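Local coordinates for aminotransferase class I and II (Anaerococcus prevotii, PDB 4EMY), which binds pyridoxal 5'-phosphate and probably catalyses the transfer of amino groups, working as a homodimer, at residues Ala42-Leu48 with Arg388-Val394; Ala336-Val340 with Ile399-Val403. The contacts are given in a common frame with arbitrary orientation. Residues are numbered along the deposited sequence.

Contact 1: residues Ala42-Leu48 with Arg388-Val394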
loop_
_atom_site.group_PDB
_atom_site.type_symbol
_atom_site.label_atom_id
_atom_site.label_comp_id
_atom_site.label_asym_id
_atom_site.label_seq_id
_atom_site.Cartn_x
_atom_site.Cartn_y
_atom_site.Cartn_z
ATOM N N ALA A 42 11.453 -22.068 -14.055
ATOM C CA ALA A 42 10.360 -22.499 -13.198
ATOM C C ALA A 42 10.496 -21.917 -11.789
ATOM O O ALA A 42 10.312 -22.617 -10.789
ATOM C CB ALA A 42 10.319 -24.015 -13.155
ATOM N N ALA A 43 10.792 -20.621 -11.725
ATOM C CA ALA A 43 11.173 -19.961 -10.478
ATOM C C ALA A 43 10.040 -19.197 -9.785
ATOM O O ALA A 43 9.705 -19.493 -8.634
ATOM C CB ALA A 43 12.366 -19.046 -10.714
ATOM N N LEU A 44 9.454 -18.224 -10.485
ATOM C CA LEU A 44 8.501 -17.293 -9.866
ATOM C C LEU A 44 7.039 -17.510 -10.254
ATOM O O LEU A 44 6.728 -18.007 -11.337
ATOM C CB LEU A 44 8.905 -15.839 -10.140
ATOM C CG LEU A 44 10.288 -15.351 -9.697
ATOM C CD1 LEU A 44 10.428 -13.870 -10.007
ATOM C CD2 LEU A 44 10.544 -15.616 -8.224
ATOM N N GLY A 45 6.150 -17.110 -9.347
ATOM C CA GLY A 45 4.713 -17.294 -9.505
ATOM C C GLY A 45 4.021 -16.257 -10.372
ATOM O O GLY A 45 3.269 -15.415 -9.880
ATOM N N THR A 46 4.268 -16.320 -11.670
ATOM C CA THR A 46 3.511 -15.506 -12.607
ATOM C C THR A 46 3.102 -16.377 -13.772
ATOM O O THR A 46 3.924 -17.102 -14.327
ATOM C CB THR A 46 4.320 -14.297 -13.096
ATOM O OG1 THR A 46 4.771 -13.551 -11.962
ATOM C CG2 THR A 46 3.460 -13.399 -13.937
ATOM N N LEU A 47 1.824 -16.325 -14.122
ATOM C CA LEU A 47 1.330 -17.081 -15.256
ATOM C C LEU A 47 1.927 -16.537 -16.544
ATOM O O LEU A 47 1.646 -15.406 -16.947
ATOM C CB LEU A 47 -0.199 -17.072 -15.312
ATOM C CG LEU A 47 -0.946 -18.009 -14.360
ATOM C CD1 LEU A 47 -2.436 -17.701 -14.376
ATOM C CD2 LEU A 47 -0.697 -19.478 -14.677
ATOM N N LEU A 48 2.787 -17.353 -17.151
ATOM C CA LEU A 48 3.383 -17.048 -18.440
ATOM C C LEU A 48 2.802 -18.005 -19.460
ATOM O O LEU A 48 2.459 -19.141 -19.120
ATOM C CB LEU A 48 4.911 -17.196 -18.389
ATOM C CG LEU A 48 5.708 -16.635 -17.201
ATOM C CD1 LEU A 48 7.187 -16.960 -17.332
ATOM C CD2 LEU A 48 5.508 -15.136 -17.036
ATOM N N ARG A 388 10.483 -26.100 -5.066
ATOM C CA ARG A 388 9.235 -25.543 -5.557
ATOM C C ARG A 388 9.326 -25.282 -7.058
ATOM O O ARG A 388 10.158 -24.494 -7.515
ATOM C CB ARG A 388 8.882 -24.265 -4.806
ATOM C CG ARG A 388 7.456 -23.810 -5.036
ATOM C CD ARG A 388 7.227 -22.415 -4.498
ATOM N NE ARG A 388 7.903 -21.396 -5.293
ATOM C CZ ARG A 388 7.737 -20.088 -5.128
ATOM N NH1 ARG A 388 6.909 -19.630 -4.202
ATOM N NH2 ARG A 388 8.392 -19.237 -5.899
ATOM N N VAL A 389 8.459 -25.949 -7.809
ATOM C CA VAL A 389 8.456 -25.876 -9.265
ATOM C C VAL A 389 7.315 -24.972 -9.700
ATOM O O VAL A 389 6.145 -25.326 -9.538
ATOM C CB VAL A 389 8.283 -27.277 -9.892
ATOM C CG1 VAL A 389 8.365 -27.207 -11.407
ATOM C CG2 VAL A 389 9.334 -28.232 -9.350
ATOM N N ALA A 390 7.656 -23.806 -10.241
ATOM C CA ALA A 390 6.647 -22.830 -10.639
ATOM C C ALA A 390 6.007 -23.251 -11.943
ATOM O O ALA A 390 6.300 -22.716 -13.016
ATOM C CB ALA A 390 7.245 -21.435 -10.746
ATOM N N ILE A 391 5.111 -24.219 -11.835
ATOM C CA ILE A 391 4.508 -24.833 -12.998
ATOM C C ILE A 391 3.714 -23.829 -13.850
ATOM O O ILE A 391 3.412 -24.089 -15.010
ATOM C CB ILE A 391 3.685 -26.069 -12.579
ATOM C CG1 ILE A 391 3.656 -27.082 -13.712
ATOM C CG2 ILE A 391 2.289 -25.700 -12.090
ATOM C CD1 ILE A 391 3.166 -28.440 -13.275
ATOM N N CYS A 392 3.413 -22.674 -13.266
ATOM C CA CYS A 392 2.731 -21.577 -13.950
ATOM C C CYS A 392 3.614 -20.902 -14.996
ATOM O O CYS A 392 3.113 -20.262 -15.920
ATOM C CB CYS A 392 2.308 -20.534 -12.923
ATOM S SG CYS A 392 3.696 -19.894 -11.967
ATOM N N GLY A 393 4.926 -21.034 -14.842
ATOM C CA GLY A 393 5.868 -20.385 -15.748
ATOM C C GLY A 393 6.271 -21.197 -16.970
ATOM O O GLY A 393 6.546 -20.632 -18.030
ATOM N N VAL A 394 6.313 -22.521 -16.826
ATOM C CA VAL A 394 6.845 -23.382 -17.880
ATOM C C VAL A 394 5.733 -24.044 -18.694
ATOM O O VAL A 394 4.686 -24.406 -18.155
ATOM C CB VAL A 394 7.885 -24.402 -17.343
ATOM C CG1 VAL A 394 8.536 -23.873 -16.079
ATOM C CG2 VAL A 394 7.264 -25.754 -17.056
#
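C392 and A42 lose the most area here, 91 and 89 Å² of the 501 Å² buried in total. The C392 side chain points into the bend of 42-48: SG lies 3.6 Å from L44 O and 3.7 Å from G45 CA, while CB meets L47 CD2 at 3.6 Å. Its backbone is engaged as well, since L48 N donates to C392 O at 3.2 Å with an N-H...O angle of 166°. At the other end A42 works in the same double way. A42 O accepts from A390 N (3.0 Å, 162°), and A42 CB touches V394 CG1 at 3.4 Å. G45 and A390 each sit at the centre of an inverse gamma turn; the backbones are joined by these two separate bonds and not by a regular ladder. In the class I aminotransferase fold this is where the N-terminal segment, running from strand 40-41 towards helix 58-66, meets the end of strand 386-389 of the small C-terminal sheet, beside the cofactor pocket. A390 is third in area, at 45 Å², and its CB lies 3.5 Å from L44 O. R388 carries the contact to the active site: NH2 donates to A43 O at 3.0 Å, and NH1 is hydrogen-bonded to N190, a residue that binds pyridoxal 5'-phosphate, with F358 adding a cation-pi interaction. This pattern matches the arginine that binds the substrate α-carboxylate in related aminotransferases, a role that can only be inferred here. Further along, R335 of helix 315-345 donates hydrogen bonds to both L48 O and I391 O.

Contact 2: residues Ala336-Val340 with Ile399-Val403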
loop_
_atom_site.group_PDB
_atom_site.type_symbol
_atom_site.label_atom_id
_atom_site.label_comp_id
_atom_site.label_asym_id
_atom_site.label_seq_id
_atom_site.Cartn_x
_atom_site.Cartn_y
_atom_site.Cartn_z
ATOM N N ALA A 336 -0.377 -29.250 -14.875
ATOM C CA ALA A 336 -0.221 -30.025 -13.651
ATOM C C ALA A 336 -0.431 -31.509 -13.933
ATOM O O ALA A 336 0.211 -32.361 -13.313
ATOM C CB ALA A 336 -1.182 -29.536 -12.581
ATOM N N ASP A 337 -1.324 -31.806 -14.876
ATOM C CA ASP A 337 -1.571 -33.179 -15.307
ATOM C C ASP A 337 -0.323 -33.797 -15.928
ATOM O O ASP A 337 0.026 -34.941 -15.630
ATOM C CB ASP A 337 -2.739 -33.240 -16.290
ATOM C CG ASP A 337 -4.079 -33.024 -15.618
ATOM O OD1 ASP A 337 -4.221 -33.380 -14.433
ATOM O OD2 ASP A 337 -4.999 -32.504 -16.281
ATOM N N VAL A 338 0.352 -33.030 -16.779
ATOM C CA VAL A 338 1.569 -33.493 -17.424
ATOM C C VAL A 338 2.647 -33.688 -16.366
ATOM O O VAL A 338 3.387 -34.670 -16.412
ATOM C CB VAL A 338 2.014 -32.545 -18.560
ATOM C CG1 VAL A 338 3.383 -32.924 -19.100
ATOM C CG2 VAL A 338 0.993 -32.579 -19.684
ATOM N N PHE A 339 2.704 -32.779 -15.395
ATOM C CA PHE A 339 3.635 -32.917 -14.275
ATOM C C PHE A 339 3.386 -34.207 -13.504
ATOM O O PHE A 339 4.292 -35.026 -13.371
ATOM C CB PHE A 339 3.560 -31.716 -13.326
ATOM C CG PHE A 339 4.738 -31.608 -12.392
ATOM C CD1 PHE A 339 4.767 -32.320 -11.195
ATOM C CD2 PHE A 339 5.823 -30.799 -12.713
ATOM C CE1 PHE A 339 5.853 -32.226 -10.341
ATOM C CE2 PHE A 339 6.912 -30.702 -11.863
ATOM C CZ PHE A 339 6.926 -31.418 -10.677
ATOM N N VAL A 340 2.156 -34.385 -13.019
ATOM C CA VAL A 340 1.792 -35.546 -12.197
ATOM C C VAL A 340 1.956 -36.886 -12.941
ATOM O O VAL A 340 2.405 -37.872 -12.355
ATOM C CB VAL A 340 0.381 -35.385 -11.585
ATOM C CG1 VAL A 340 -0.054 -36.646 -10.853
ATOM C CG2 VAL A 340 0.369 -34.202 -10.631
ATOM N N ILE A 399 7.629 -29.845 -19.554
ATOM C CA ILE A 399 7.442 -30.470 -18.236
ATOM C C ILE A 399 8.104 -31.855 -18.124
ATOM O O ILE A 399 8.791 -32.122 -17.135
ATOM C CB ILE A 399 5.950 -30.563 -17.819
ATOM C CG1 ILE A 399 5.196 -29.254 -18.108
ATOM C CG2 ILE A 399 5.824 -30.964 -16.355
ATOM C CD1 ILE A 399 5.039 -28.322 -16.929
ATOM N N PRO A 400 7.912 -32.736 -19.133
ATOM C CA PRO A 400 8.546 -34.059 -19.047
ATOM C C PRO A 400 10.058 -33.997 -18.807
ATOM O O PRO A 400 10.548 -34.652 -17.888
ATOM C CB PRO A 400 8.234 -34.684 -20.408
ATOM C CG PRO A 400 6.960 -34.034 -20.822
ATOM C CD PRO A 400 7.092 -32.615 -20.355
ATOM N N LYS A 401 10.778 -33.208 -19.606
ATOM C CA LYS A 401 12.216 -33.011 -19.398
ATOM C C LYS A 401 12.473 -32.514 -17.977
ATOM O O LYS A 401 13.272 -33.104 -17.250
ATOM C CB LYS A 401 12.806 -32.053 -20.447
ATOM C CG LYS A 401 14.232 -31.575 -20.168
ATOM C CD LYS A 401 15.083 -31.411 -21.435
ATOM C CE LYS A 401 14.548 -30.375 -22.434
ATOM N NZ LYS A 401 14.603 -28.951 -21.977
ATOM N N LEU A 402 11.765 -31.451 -17.590
ATOM C CA LEU A 402 11.868 -30.864 -16.256
ATOM C C LEU A 402 11.645 -31.898 -15.158
ATOM O O LEU A 402 12.297 -31.845 -14.115
ATOM C CB LEU A 402 10.883 -29.693 -16.096
ATOM C CG LEU A 402 10.480 -29.142 -14.714
ATOM C CD1 LEU A 402 11.647 -28.588 -13.907
ATOM C CD2 LEU A 402 9.422 -28.067 -14.885
ATOM N N VAL A 403 10.732 -32.836 -15.394
ATOM C CA VAL A 403 10.436 -33.857 -14.396
ATOM C C VAL A 403 11.494 -34.962 -14.394
ATOM O O VAL A 403 11.985 -35.351 -13.333
ATOM C CB VAL A 403 9.021 -34.444 -14.570
ATOM C CG1 VAL A 403 8.809 -35.614 -13.619
ATOM C CG2 VAL A 403 7.968 -33.370 -14.326
#
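Two helical turns lie 9.3 Å apart at their axes and cross at -37°, running in broadly the same direction, and the contact is apolar, with no hydrogen bond across it. The largest bump is F339, with 81 of the 256 Å² buried. Its ring leans against the C-terminal end of 399-403, where V403 CG2 sits over one face, 4.0 Å from the ring centroid and 23° off the normal, a CH-pi contact. I399 fills the hollow beside the base of that ring: its CG2 is 3.6 Å from both F339 CA and F339 CD2, and the CA atoms of F339 and I399, 6.0 Å apart, are the nearest CA pair of the two segments. V338 is the neighbouring knob. Its CG1 enters the notch between I399 and P400, 3.7 Å from I399 CB and 3.9 Å from P400 CD. I399 is thus flanked by V338 and F339, whereas D337 and V340 bury nothing here. F339 also packs on T359 and I361 of strand 359-362 and on V389 of strand 386-389. L402 touches V389 as well, so both helices lie on the small C-terminal sheet: two helices packed on an antiparallel sheet, as in the alpha/beta C-terminal part of the class I aminotransferase fold.

From the N terminus, the chain passes 42-48 first, then the large seven-stranded sheet and 336-340 on helix 315-345, before it reaches 388-394 and lastly 399-403. Contact 1 closes a loop with 339 residues between its segments, bringing the N-terminal segment to the small C-terminal sheet; contact 2 closes a shorter one, with 58 between, and joins two helices of the C-terminal part. Their segments alternate, so the loops cross. With centres 12 Å apart, the contacts also touch: I391 CD1 lies 3.3 Å from F339 CB, and V394 CG2 lies 3.4 Å from I399 CD1. The apolar side chains of 388-394 thus pack on both helices of contact 2, while 42-48 lies against the same segment.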